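Local coordinates for adhesin (Streptococcus sanguinis SK1 = NCTC 7863, PDB 6VT2), which binds sialoglycans, including the sialyl T antigen, through two tandem Siglec-like modules, probably mediating streptococcal adhesion to host surfaces, at residues 177-182 with 192-197; 154-159 with 170-175. One frame throughout, in Å; residues are numbered along the deposited sequence.

Contact 1 (177-182 with 192-197)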
loop_
_atom_site.group_PDB
_atom_site.type_symbol
_atom_site.label_atom_id
_atom_site.label_comp_id
_atom_site.label_asym_id
_atom_site.label_seq_id
_atom_site.Cartn_x
_atom_site.Cartn_y
_atom_site.Cartn_z
ATOM N N ASN A 177 23.528 0.812 14.298
ATOM C CA ASN A 177 22.935 2.122 14.073
ATOM C C ASN A 177 22.143 2.202 12.777
ATOM O O ASN A 177 21.782 3.308 12.338
ATOM C CB ASN A 177 24.012 3.209 14.109
ATOM C CG ASN A 177 24.904 3.193 12.896
ATOM O OD1 ASN A 177 24.848 2.289 12.098
ATOM N ND2 ASN A 177 25.693 4.223 12.737
ATOM N N GLY A 178 21.854 1.053 12.159
ATOM C CA GLY A 178 21.050 1.074 10.960
ATOM C C GLY A 178 21.791 1.195 9.632
ATOM O O GLY A 178 21.131 1.242 8.592
ATOM N N THR A 179 23.125 1.194 9.641
ATOM C CA THR A 179 23.878 1.197 8.406
ATOM C C THR A 179 23.661 -0.131 7.710
ATOM O O THR A 179 23.866 -1.196 8.305
ATOM C CB THR A 179 25.353 1.380 8.680
ATOM O OG1 THR A 179 25.603 2.593 9.385
ATOM C CG2 THR A 179 26.118 1.471 7.348
ATOM N N VAL A 180 23.321 -0.074 6.423
ATOM C CA VAL A 180 23.004 -1.281 5.695
ATOM C C VAL A 180 24.155 -1.604 4.765
ATOM O O VAL A 180 24.613 -0.750 4.004
ATOM C CB VAL A 180 21.709 -1.121 4.910
ATOM C CG1 VAL A 180 21.542 -2.348 3.939
ATOM C CG2 VAL A 180 20.537 -1.049 5.842
ATOM N N THR A 181 24.603 -2.825 4.819
ATOM C CA THR A 181 25.598 -3.316 3.877
ATOM C C THR A 181 24.928 -4.328 2.979
ATOM O O THR A 181 24.399 -5.330 3.458
ATOM C CB THR A 181 26.760 -3.954 4.610
ATOM O OG1 THR A 181 27.415 -2.985 5.394
ATOM C CG2 THR A 181 27.785 -4.524 3.578
ATOM N N ILE A 182 24.930 -4.101 1.672
ATOM C CA ILE A 182 24.365 -5.037 0.674
ATOM C C ILE A 182 25.574 -5.736 0.093
ATOM O O ILE A 182 26.443 -5.058 -0.294
ATOM C CB ILE A 182 23.571 -4.278 -0.396
ATOM C CG1 ILE A 182 22.460 -3.449 0.261
ATOM C CG2 ILE A 182 23.026 -5.211 -1.492
ATOM C CD1 ILE A 182 21.729 -2.521 -0.657
ATOM N N ILE A 192 24.203 1.606 2.560
ATOM C CA ILE A 192 23.179 2.629 2.724
ATOM C C ILE A 192 23.348 3.194 4.123
ATOM O O ILE A 192 23.284 2.447 5.100
ATOM C CB ILE A 192 21.778 2.063 2.513
ATOM C CG1 ILE A 192 21.658 1.350 1.172
ATOM C CG2 ILE A 192 20.756 3.231 2.537
ATOM C CD1 ILE A 192 20.288 0.801 0.958
ATOM N N ALA A 193 23.617 4.498 4.214
ATOM C CA ALA A 193 23.955 5.122 5.481
ATOM C C ALA A 193 22.748 5.149 6.383
ATOM O O ALA A 193 21.599 5.245 5.920
ATOM C CB ALA A 193 24.437 6.550 5.277
ATOM N N ALA A 194 23.057 5.073 7.675
ATOM C CA ALA A 194 22.033 5.089 8.724
ATOM C C ALA A 194 21.077 6.257 8.585
ATOM O O ALA A 194 19.882 6.112 8.835
ATOM C CB ALA A 194 22.695 5.131 10.088
ATOM N N ALA A 195 21.566 7.409 8.146
ATOM C CA ALA A 195 20.680 8.557 7.960
ATOM C C ALA A 195 19.584 8.261 6.957
ATOM O O ALA A 195 18.492 8.852 7.017
ATOM C CB ALA A 195 21.506 9.774 7.522
ATOM N N GLN A 196 19.829 7.346 6.023
ATOM C CA GLN A 196 18.813 7.013 5.044
ATOM C C GLN A 196 18.014 5.769 5.406
ATOM O O GLN A 196 17.187 5.330 4.612
ATOM C CB GLN A 196 19.463 6.817 3.665
ATOM C CG GLN A 196 19.781 8.089 2.952
ATOM C CD GLN A 196 20.793 8.928 3.659
ATOM O OE1 GLN A 196 21.956 8.529 3.827
ATOM N NE2 GLN A 196 20.367 10.112 4.097
ATOM N N THR A 197 18.234 5.168 6.577
ATOM C CA THR A 197 17.488 3.981 6.921
ATOM C C THR A 197 16.659 4.126 8.181
ATOM O O THR A 197 15.609 3.497 8.263
ATOM C CB THR A 197 18.417 2.780 7.086
ATOM O OG1 THR A 197 19.295 3.014 8.175
ATOM C CG2 THR A 197 19.265 2.612 5.808
HETATM O O HOH W 1 25.866 4.968 8.329
#
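Val-180 and Ile-192 form an antiparallel hydrogen-bonded pair joining strands 180-183 and 189-192. Val-180 N reaches Ile-192 O at 2.8 Å in a nearly straight bond (178° at the hydrogen), and Ile-192 N returns one to Val-180 O at 2.8 Å; both donors lie in the plane of the acceptor carbonyl. The beta-branched pair suits extended backbone, and their CB atoms meet at 4.0 Å on the face turned to helix 149-162, whose Val-155 and Val-159 lie against it. Nearby, the methyl ends of Ile-182 and Ile-192 touch, CD1 to CD1. Before the pair, an Asx turn leads into strand 180-183: Asn-177 OD1 accepts from Thr-179 N and, at 2.8 Å, from Thr-179 OG1, both arriving from the same face of the amide. A water donates to Thr-179 OG1 and accepts from Ala-194 N, linking this turn to the 3-10 segment 194-196. Gly-178, at a phi of 90°, has no beta carbon to strike the preceding carbonyl oxygen or Thr-197 OG1. That hydroxyl, held between backbone N and carbonyl carbon (chi1 64°), donates to Gly-178 O at 2.6 Å from above the carbonyl plane. Small Ala-194 fits its CB closely against Asn-177 O.

Contact 2 (154-159 with 170-175)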
loop_
_atom_site.group_PDB
_atom_site.type_symbol
_atom_site.label_atom_id
_atom_site.label_comp_id
_atom_site.label_asym_id
_atom_site.label_seq_id
_atom_site.Cartn_x
_atom_site.Cartn_y
_atom_site.Cartn_z
ATOM N N ALA A 154 13.360 -5.074 10.027
ATOM C CA ALA A 154 12.476 -4.125 9.369
ATOM C C ALA A 154 13.243 -3.278 8.362
ATOM O O ALA A 154 12.712 -2.925 7.302
ATOM C CB ALA A 154 11.781 -3.217 10.377
ATOM N N VAL A 155 14.472 -2.889 8.695
ATOM C CA VAL A 155 15.271 -2.134 7.733
ATOM C C VAL A 155 15.582 -2.994 6.518
ATOM O O VAL A 155 15.405 -2.540 5.385
ATOM C CB VAL A 155 16.542 -1.606 8.398
ATOM C CG1 VAL A 155 17.518 -1.077 7.343
ATOM C CG2 VAL A 155 16.180 -0.516 9.442
ATOM N N ILE A 156 15.984 -4.249 6.740
ATOM C CA ILE A 156 16.284 -5.147 5.626
ATOM C C ILE A 156 15.066 -5.296 4.743
ATOM O O ILE A 156 15.155 -5.281 3.505
ATOM C CB ILE A 156 16.771 -6.513 6.130
ATOM C CG1 ILE A 156 18.107 -6.366 6.833
ATOM C CG2 ILE A 156 16.871 -7.505 4.953
ATOM C CD1 ILE A 156 18.625 -7.635 7.420
ATOM N N ALA A 157 13.906 -5.475 5.360
ATOM C CA ALA A 157 12.693 -5.640 4.575
ATOM C C ALA A 157 12.399 -4.395 3.764
ATOM O O ALA A 157 11.939 -4.474 2.615
ATOM C CB ALA A 157 11.533 -5.959 5.507
ATOM N N ALA A 158 12.625 -3.223 4.358
ATOM C CA ALA A 158 12.356 -1.985 3.639
ATOM C C ALA A 158 13.387 -1.758 2.520
ATOM O O ALA A 158 13.074 -1.174 1.478
ATOM C CB ALA A 158 12.375 -0.801 4.590
ATOM N N VAL A 159 14.615 -2.220 2.684
ATOM C CA VAL A 159 15.658 -2.107 1.628
ATOM C C VAL A 159 15.326 -3.071 0.497
ATOM O O VAL A 159 15.303 -2.618 -0.594
ATOM C CB VAL A 159 17.071 -2.307 2.190
ATOM C CG1 VAL A 159 18.082 -2.343 1.069
ATOM C CG2 VAL A 159 17.446 -1.191 3.161
ATOM N N SER A 170 21.851 -11.415 -3.343
ATOM C CA SER A 170 22.401 -10.300 -2.551
ATOM C C SER A 170 22.053 -10.539 -1.088
ATOM O O SER A 170 20.963 -11.006 -0.840
ATOM C CB SER A 170 21.907 -8.955 -2.982
ATOM O OG SER A 170 22.108 -8.735 -4.352
ATOM N N THR A 171 23.001 -10.296 -0.202
ATOM C CA THR A 171 22.774 -10.457 1.244
ATOM C C THR A 171 22.750 -9.067 1.849
ATOM O O THR A 171 23.102 -8.192 1.209
ATOM C CB THR A 171 23.769 -11.429 1.871
ATOM O OG1 THR A 171 25.090 -10.939 1.736
ATOM C CG2 THR A 171 23.695 -12.798 1.235
ATOM N N TYR A 172 22.138 -8.923 2.999
ATOM C CA TYR A 172 21.961 -7.634 3.668
ATOM C C TYR A 172 22.407 -7.757 5.116
ATOM O O TYR A 172 22.039 -8.727 5.702
ATOM C CB TYR A 172 20.494 -7.272 3.629
ATOM C CG TYR A 172 19.986 -7.122 2.232
ATOM C CD1 TYR A 172 19.527 -8.200 1.507
ATOM C CD2 TYR A 172 20.027 -5.909 1.598
ATOM C CE1 TYR A 172 19.041 -8.062 0.226
ATOM C CE2 TYR A 172 19.617 -5.771 0.289
ATOM C CZ TYR A 172 19.097 -6.842 -0.400
ATOM O OH TYR A 172 18.671 -6.674 -1.678
ATOM N N SER A 173 23.178 -6.809 5.611
ATOM C CA SER A 173 23.599 -6.750 7.012
ATOM C C SER A 173 23.218 -5.359 7.526
ATOM O O SER A 173 23.413 -4.455 6.830
ATOM C CB SER A 173 25.033 -7.002 7.118
ATOM O OG SER A 173 25.485 -6.976 8.442
ATOM N N VAL A 174 22.664 -5.253 8.721
ATOM C CA VAL A 174 22.342 -3.964 9.321
ATOM C C VAL A 174 23.160 -3.835 10.591
ATOM O O VAL A 174 23.155 -4.735 11.435
ATOM C CB VAL A 174 20.845 -3.842 9.640
ATOM C CG1 VAL A 174 20.541 -2.456 10.241
ATOM C CG2 VAL A 174 20.035 -4.116 8.439
ATOM N N SER A 175 23.841 -2.721 10.733
ATOM C CA SER A 175 24.673 -2.520 11.902
ATOM C C SER A 175 23.830 -2.025 13.069
ATOM O O SER A 175 22.616 -1.799 12.947
ATOM C CB SER A 175 25.766 -1.502 11.626
ATOM O OG SER A 175 25.226 -0.190 11.570
#
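Ile-156 and Val-174 meet in the tightest of the aliphatic contacts between helix 149-162 and strand 171-174: Ile-156 CG1 lies 3.4 Å from Val-174 CG2, closer than usual for two carbons. The Ile-156 CA-CB bond does not point straight at the strand, but the extended chain beyond it (chi2 177°) carries CD1 to 3.9 Å from Val-174 CG2. Val-174 has CG1 anti to the backbone N (chi1 -179°), and it is the other branch, CG2, that meets the helix; Val-155 CG1 approaches the same methyl at 4.1 Å. Branched aliphatic side chains suit this apolar interface, which no hydrogen bond crosses.

The helix lies over one face of a three-stranded antiparallel sheet within the Atypical Rib domain, above strand 171-174, one of its two edge strands. The axes of helix segment 154-159 and strand 171-174 approach to 8.7 Å, with their N-to-C directions 139° apart.

Contacts with Tyr-172 make up the rest: Ile-156 CG2 touches its CB at 3.9 Å, with ring atom CG a little farther, while Val-159 CG1 meets the ring at CE2, 3.8 Å away. Both branches come to the ring obliquely. Val-155 and Val-159, one helical turn apart, thus serve successive inward-facing strand residues, Val-174 and Tyr-172. The long aromatic side chain bridges the distance from strand to helix, and Leu-166 and Lys-160 also touch it.

Overall arrangement
Along the chain, both segments of contact 2 come before those of contact 1, and the two centres lie 8 Å apart within one Atypical Rib domain. They share a three-stranded antiparallel sheet in the order 171-174, 180-183, 189-192: contact 2 sets helix 149-162 on the first strand, and contact 1 joins the second to the third. A probable hydrogen bond from Thr-181 N to Ser-173 O connects them, while Val-180 packs on Val-155 and Ile-192 on Val-159, making one continuous apolar layer beneath the helix. The domain follows the first Siglec-like module and precedes the second; the glycan pockets lie in those modules, so both contacts belong to the fold of the intervening domain, not to the pockets.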